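Local coordinates for 3-deoxy-d-manno-octulosonic-acid transferase (Acinetobacter baumannii, PDB 4BFC), which probably binds the sugar nucleotide CMP-Kdo through this C-terminal domain, so that the full-length enzyme can transfer Kdo to lipid A precursors, at residues E40-V45 / K71-V76; W125-Q130 / M151-P156. All coordinates share one frame; numbering follows the deposited sequence.

After helix 24-36 the chain enters strand 43-50, runs through helix 54-68 and returns in strand 72-78, and interaction 1 closes that excursion where the two strands start. Interaction 2 opens later, at the end of helix 122-128, and closes after strand 131-134 and helix 148-152, just before strand 157-159. The two contacts therefore follow one another, neither nested nor crossed. They are nevertheless neighbours, their centres 12 Å apart, because strand 131-134 lies on the other side of strand 43-50 from strand 72-78: a probable hydrogen bond links Q130 N to V44 O. Together they tie four adjacent strands of one parallel sheet.

Interaction 1 (E40-V45 / K71-V76); sequences ENRQVV and KLVCIV
Q43, V44 and V45 pair in parallel with L72, V73 and C74, the two strand axes approaching to 4.8 Å at an angle of 28°. The bonds alternate as parallel pairing requires: Q43 N donates to K71 O, V73 N to Q43 O, V45 N to V73 O, and I75 N to V45 O, the last at 2.8 Å. Ahead of the first strand, R42 lays its side chain over the partner, on the face that bears V44 and V73. Bends at chi2 (-59°) and chi3 (-69°) carry the guanidinium across the second chain, where NE donates to K71 O at 2.9 Å with that oxygen close to the guanidinium plane. K71 O thus takes two donors, R42 NE and Q43 N, which reach it from opposite faces of its carbonyl plane. NH2 goes one residue further, to L72 O at 3.1 Å, while V73 lies over one face of the group. T111 O and H108 O take further bonds from NH2 and NH1, so all three guanidinium nitrogens are engaged and the rotation of the group is fixed. These strands, with helix 54-68 between them, form a beta-alpha-beta crossover in the Rossmann-like domain expected of a GT-B glycosyltransferase. On one face of the sheet V44 splits its branches: CG2 runs beside V73 CG1, the two side chains pointing the same way, and CG1 meets I75 CD1 at 3.5 Å. The face bearing Q43, V45, L72 and C74 packs under helices 54-68 and 185-197. There V45 CG2 touches C74 CB at 3.8 Å, and L72 CD2 rests against Q43 CB. At the exposed margin the aliphatic part of K71 passes N41 O, with CG 3.3 Å from that oxygen.

Interaction 2 (W125-Q130 / M151-P156); sequences WYALSQ and MVLNVP
L153 meets Y126 and A127 from within the Schellman motif that ends helix 148-152, one residue before the positive-phi N154; V155 N bonds to P150 O and N154 N to M151 O. The L153 CB points toward helix 122-128, and CG, anti to the carbonyl carbon (chi1 -62°), continues to the CD1 methyl, which chi2 (162°) extends to lie anti to CA. That methyl does the touching: it lies 3.5 Å from Y126 CB, oblique to the phenol ring, and 4.0 Å from A127 N. I27 of helix 24-36 also packs on this leucine. Further along, the methyls of V155 divide the work, CG2 sitting 3.3 Å from Y126 O and CG1 4.1 Å from S129 CB. No direct hydrogen bond joins the segments; a water lies within bonding distance of S129 O and N154 O and may bridge them. S129, just beyond helix 122-128, turns back on it, where OG donates to W125 O at 2.7 Å from the opposite face of that carbonyl to L128 N, while also bonding T46 OG1. Q130 and P156 lead into the neighbouring parallel strands 131-134 and 157-159, with P156 CD 3.1 Å from Q130 O.

Interaction 1 (E40-V45 / K71-V76)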
loop_
_atom_site.group_PDB
_atom_site.type_symbol
_atom_site.label_atom_id
_atom_site.label_comp_id
_atom_site.label_asym_id
_atom_site.label_seq_id
_atom_site.Cartn_x
_atom_site.Cartn_y
_atom_site.Cartn_z
ATOM N N GLU A 40 35.531 -1.099 3.365
ATOM C CA GLU A 40 36.485 -1.331 2.259
ATOM C C GLU A 40 36.778 -2.834 2.107
ATOM O O GLU A 40 36.866 -3.344 0.992
ATOM C CB GLU A 40 37.757 -0.482 2.425
ATOM C CG GLU A 40 38.768 -0.616 1.271
ATOM C CD GLU A 40 38.225 -0.221 -0.117
ATOM O OE1 GLU A 40 37.457 0.776 -0.240
ATOM O OE2 GLU A 40 38.587 -0.915 -1.114
ATOM N N ASN A 41 36.830 -3.567 3.224
ATOM C CA ASN A 41 37.055 -5.010 3.124
ATOM C C ASN A 41 35.829 -5.842 3.492
ATOM O O ASN A 41 35.941 -6.960 4.030
ATOM C CB ASN A 41 38.280 -5.445 3.949
ATOM C CG ASN A 41 39.508 -4.612 3.649
ATOM O OD1 ASN A 41 40.059 -4.655 2.549
ATOM N ND2 ASN A 41 39.936 -3.836 4.633
ATOM N N ARG A 42 34.636 -5.301 3.217
ATOM C CA ARG A 42 33.440 -6.086 3.327
ATOM C C ARG A 42 32.854 -6.137 1.903
ATOM O O ARG A 42 33.156 -5.240 1.043
ATOM C CB ARG A 42 32.390 -5.401 4.233
ATOM C CG ARG A 42 32.836 -5.164 5.681
ATOM C CD ARG A 42 33.205 -6.485 6.333
ATOM N NE ARG A 42 32.130 -7.455 6.603
ATOM C CZ ARG A 42 31.320 -7.445 7.654
ATOM N NH1 ARG A 42 31.432 -6.465 8.581
ATOM N NH2 ARG A 42 30.479 -8.449 7.820
ATOM N N GLN A 43 32.119 -7.203 1.656
ATOM C CA GLN A 43 31.292 -7.285 0.427
ATOM C C GLN A 43 29.833 -7.116 0.861
ATOM O O GLN A 43 29.270 -7.984 1.521
ATOM C CB GLN A 43 31.469 -8.601 -0.285
ATOM C CG GLN A 43 32.837 -8.727 -0.884
ATOM C CD GLN A 43 33.056 -10.114 -1.463
ATOM O OE1 GLN A 43 32.723 -11.139 -0.851
ATOM N NE2 GLN A 43 33.575 -10.144 -2.671
ATOM N N VAL A 44 29.273 -5.959 0.459
ATOM C CA VAL A 44 27.911 -5.584 0.909
ATOM C C VAL A 44 26.872 -5.991 -0.148
ATOM O O VAL A 44 26.965 -5.519 -1.323
ATOM C CB VAL A 44 27.810 -4.074 1.105
ATOM C CG1 VAL A 44 26.388 -3.704 1.572
ATOM C CG2 VAL A 44 28.850 -3.696 2.190
ATOM N N VAL A 45 25.975 -6.884 0.268
ATOM C CA VAL A 45 24.873 -7.358 -0.606
ATOM C C VAL A 45 23.571 -6.841 0.012
ATOM O O VAL A 45 23.390 -7.003 1.242
ATOM C CB VAL A 45 24.910 -8.902 -0.796
ATOM C CG1 VAL A 45 26.328 -9.317 -1.248
ATOM C CG2 VAL A 45 24.540 -9.736 0.433
ATOM N N LYS A 71 33.533 -11.691 5.536
ATOM C CA LYS A 71 33.653 -10.464 4.753
ATOM C C LYS A 71 32.230 -10.029 4.290
ATOM O O LYS A 71 31.990 -8.854 4.051
ATOM C CB LYS A 71 34.501 -10.624 3.489
ATOM C CG LYS A 71 35.984 -10.260 3.605
ATOM C CD LYS A 71 36.709 -10.507 2.268
ATOM C CE LYS A 71 36.199 -9.652 1.093
ATOM N NZ LYS A 71 37.167 -8.599 0.627
ATOM N N LEU A 72 31.377 -11.006 4.052
ATOM C CA LEU A 72 30.054 -10.670 3.420
ATOM C C LEU A 72 29.202 -10.015 4.509
ATOM O O LEU A 72 29.282 -10.389 5.679
ATOM C CB LEU A 72 29.329 -11.961 2.980
ATOM C CG LEU A 72 29.801 -12.609 1.689
ATOM C CD1 LEU A 72 29.149 -13.966 1.572
ATOM C CD2 LEU A 72 29.348 -11.752 0.508
ATOM N N VAL A 73 28.291 -9.134 4.115
ATOM C CA VAL A 73 27.261 -8.670 5.074
ATOM C C VAL A 73 26.101 -8.334 4.190
ATOM O O VAL A 73 26.295 -7.809 3.073
ATOM C CB VAL A 73 27.709 -7.413 5.813
ATOM C CG1 VAL A 73 28.234 -6.276 4.896
ATOM C CG2 VAL A 73 26.615 -6.970 6.789
ATOM N N CYS A 74 24.929 -8.690 4.688
ATOM C CA CYS A 74 23.657 -8.393 3.925
ATOM C C CYS A 74 22.899 -7.274 4.602
ATOM O O CYS A 74 22.496 -7.407 5.730
ATOM C CB CYS A 74 22.829 -9.619 3.858
ATOM S SG CYS A 74 21.305 -9.391 2.966
ATOM N N ILE A 75 22.648 -6.218 3.842
ATOM C CA ILE A 75 21.729 -5.142 4.285
ATOM C C ILE A 75 20.295 -5.552 3.899
ATOM O O ILE A 75 20.066 -5.911 2.712
ATOM C CB ILE A 75 22.127 -3.784 3.669
ATOM C CG1 ILE A 75 23.548 -3.369 4.127
ATOM C CG2 ILE A 75 21.021 -2.719 4.040
ATOM C CD1 ILE A 75 24.025 -2.015 3.608
ATOM N N VAL A 76 19.329 -5.468 4.826
ATOM C CA VAL A 76 17.907 -5.852 4.543
ATOM C C VAL A 76 17.018 -4.610 4.742
ATOM O O VAL A 76 17.084 -4.000 5.800
ATOM C CB VAL A 76 17.451 -7.002 5.482
ATOM C CG1 VAL A 76 16.023 -7.353 5.151
ATOM C CG2 VAL A 76 18.349 -8.233 5.222
#

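Interaction 2 (W125-Q130 / M151-P156)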
loop_
_atom_site.group_PDB
_atom_site.type_symbol
_atom_site.label_atom_id
_atom_site.label_comp_id
_atom_site.label_asym_id
_atom_site.label_seq_id
_atom_site.Cartn_x
_atom_site.Cartn_y
_atom_site.Cartn_z
ATOM N N TRP A 125 21.589 3.023 1.399
ATOM C CA TRP A 125 21.944 1.577 1.371
ATOM C C TRP A 125 22.372 1.181 -0.016
ATOM O O TRP A 125 23.391 0.542 -0.170
ATOM C CB TRP A 125 20.829 0.703 1.891
ATOM C CG TRP A 125 20.314 1.260 3.213
ATOM C CD1 TRP A 125 19.030 1.649 3.496
ATOM C CD2 TRP A 125 21.115 1.663 4.371
ATOM N NE1 TRP A 125 18.949 2.221 4.746
ATOM C CE2 TRP A 125 20.171 2.259 5.327
ATOM C CE3 TRP A 125 22.464 1.610 4.692
ATOM C CZ2 TRP A 125 20.581 2.746 6.535
ATOM C CZ3 TRP A 125 22.883 2.162 5.919
ATOM C CH2 TRP A 125 21.946 2.659 6.834
ATOM N N TYR A 126 21.592 1.533 -1.044
ATOM C CA TYR A 126 22.114 1.247 -2.431
ATOM C C TYR A 126 23.523 1.849 -2.675
ATOM O O TYR A 126 24.378 1.228 -3.266
ATOM C CB TYR A 126 21.194 1.890 -3.485
ATOM C CG TYR A 126 19.870 1.233 -3.694
ATOM C CD1 TYR A 126 19.801 -0.163 -3.789
ATOM C CD2 TYR A 126 18.680 1.985 -3.837
ATOM C CE1 TYR A 126 18.609 -0.809 -4.012
ATOM C CE2 TYR A 126 17.469 1.329 -4.072
ATOM C CZ TYR A 126 17.445 -0.048 -4.162
ATOM O OH TYR A 126 16.287 -0.695 -4.409
ATOM N N ALA A 127 23.778 3.059 -2.174
ATOM C CA ALA A 127 25.087 3.691 -2.393
ATOM C C ALA A 127 26.231 2.929 -1.658
ATOM O O ALA A 127 27.412 3.097 -1.973
ATOM C CB ALA A 127 25.061 5.149 -1.953
ATOM N N LEU A 128 25.865 2.100 -0.700
ATOM C CA LEU A 128 26.840 1.275 0.041
ATOM C C LEU A 128 26.988 -0.148 -0.526
ATOM O O LEU A 128 27.832 -0.951 -0.045
ATOM C CB LEU A 128 26.524 1.256 1.549
ATOM C CG LEU A 128 26.707 2.610 2.275
ATOM C CD1 LEU A 128 26.257 2.466 3.714
ATOM C CD2 LEU A 128 28.177 3.028 2.233
ATOM N N SER A 129 26.168 -0.499 -1.527
ATOM C CA SER A 129 26.052 -1.898 -1.913
ATOM C C SER A 129 27.032 -2.247 -3.076
ATOM O O SER A 129 27.261 -1.415 -4.011
ATOM C CB SER A 129 24.622 -2.141 -2.437
ATOM O OG SER A 129 23.621 -1.787 -1.457
ATOM N N GLN A 130 27.521 -3.490 -3.045
ATOM C CA GLN A 130 28.253 -4.094 -4.172
ATOM C C GLN A 130 27.298 -4.709 -5.189
ATOM O O GLN A 130 27.546 -4.633 -6.406
ATOM C CB GLN A 130 29.307 -5.121 -3.737
ATOM C CG GLN A 130 30.651 -4.521 -3.411
ATOM C CD GLN A 130 30.578 -3.589 -2.249
ATOM O OE1 GLN A 130 30.591 -4.033 -1.073
ATOM N NE2 GLN A 130 30.499 -2.303 -2.530
ATOM N N MET A 151 20.228 1.300 -10.391
ATOM C CA MET A 151 20.860 1.395 -11.706
ATOM C C MET A 151 21.640 2.702 -11.804
ATOM O O MET A 151 22.756 2.774 -12.300
ATOM C CB MET A 151 19.771 1.398 -12.794
ATOM C CG MET A 151 19.050 0.079 -13.077
ATOM S SD MET A 151 20.060 -1.166 -13.925
ATOM C CE MET A 151 18.999 -2.578 -13.905
ATOM N N VAL A 152 20.997 3.753 -11.327
ATOM C CA VAL A 152 21.563 5.105 -11.406
ATOM C C VAL A 152 22.789 5.180 -10.495
ATOM O O VAL A 152 23.747 5.865 -10.804
ATOM C CB VAL A 152 20.441 6.106 -10.969
ATOM C CG1 VAL A 152 20.959 7.460 -10.485
ATOM C CG2 VAL A 152 19.409 6.279 -12.084
ATOM N N LEU A 153 22.778 4.414 -9.405
ATOM C CA LEU A 153 23.925 4.388 -8.477
ATOM C C LEU A 153 24.967 3.334 -8.791
ATOM O O LEU A 153 25.892 3.063 -7.983
ATOM C CB LEU A 153 23.459 4.296 -7.019
ATOM C CG LEU A 153 22.619 5.423 -6.422
ATOM C CD1 LEU A 153 21.919 4.913 -5.159
ATOM C CD2 LEU A 153 23.457 6.663 -6.092
ATOM N N ASN A 154 24.874 2.763 -9.995
ATOM C CA ASN A 154 25.864 1.854 -10.509
ATOM C C ASN A 154 25.972 0.509 -9.775
ATOM O O ASN A 154 27.009 -0.152 -9.803
ATOM C CB ASN A 154 27.238 2.577 -10.636
ATOM C CG ASN A 154 27.146 3.804 -11.539
ATOM O OD1 ASN A 154 26.836 3.675 -12.713
ATOM N ND2 ASN A 154 27.355 5.002 -10.976
ATOM N N VAL A 155 24.854 0.075 -9.186
ATOM C CA VAL A 155 24.790 -1.180 -8.468
ATOM C C VAL A 155 24.258 -2.278 -9.377
ATOM O O VAL A 155 23.152 -2.151 -9.878
ATOM C CB VAL A 155 23.854 -1.131 -7.250
ATOM C CG1 VAL A 155 23.921 -2.456 -6.505
ATOM C CG2 VAL A 155 24.240 0.018 -6.343
ATOM N N PRO A 156 25.028 -3.363 -9.576
ATOM C CA PRO A 156 24.446 -4.531 -10.261
ATOM C C PRO A 156 23.155 -5.032 -9.590
ATOM O O PRO A 156 23.107 -5.178 -8.365
ATOM C CB PRO A 156 25.540 -5.577 -10.200
ATOM C CG PRO A 156 26.790 -4.828 -9.899
ATOM C CD PRO A 156 26.418 -3.608 -9.145
HETATM O O HOH W 1 28.088 -1.017 -6.885
#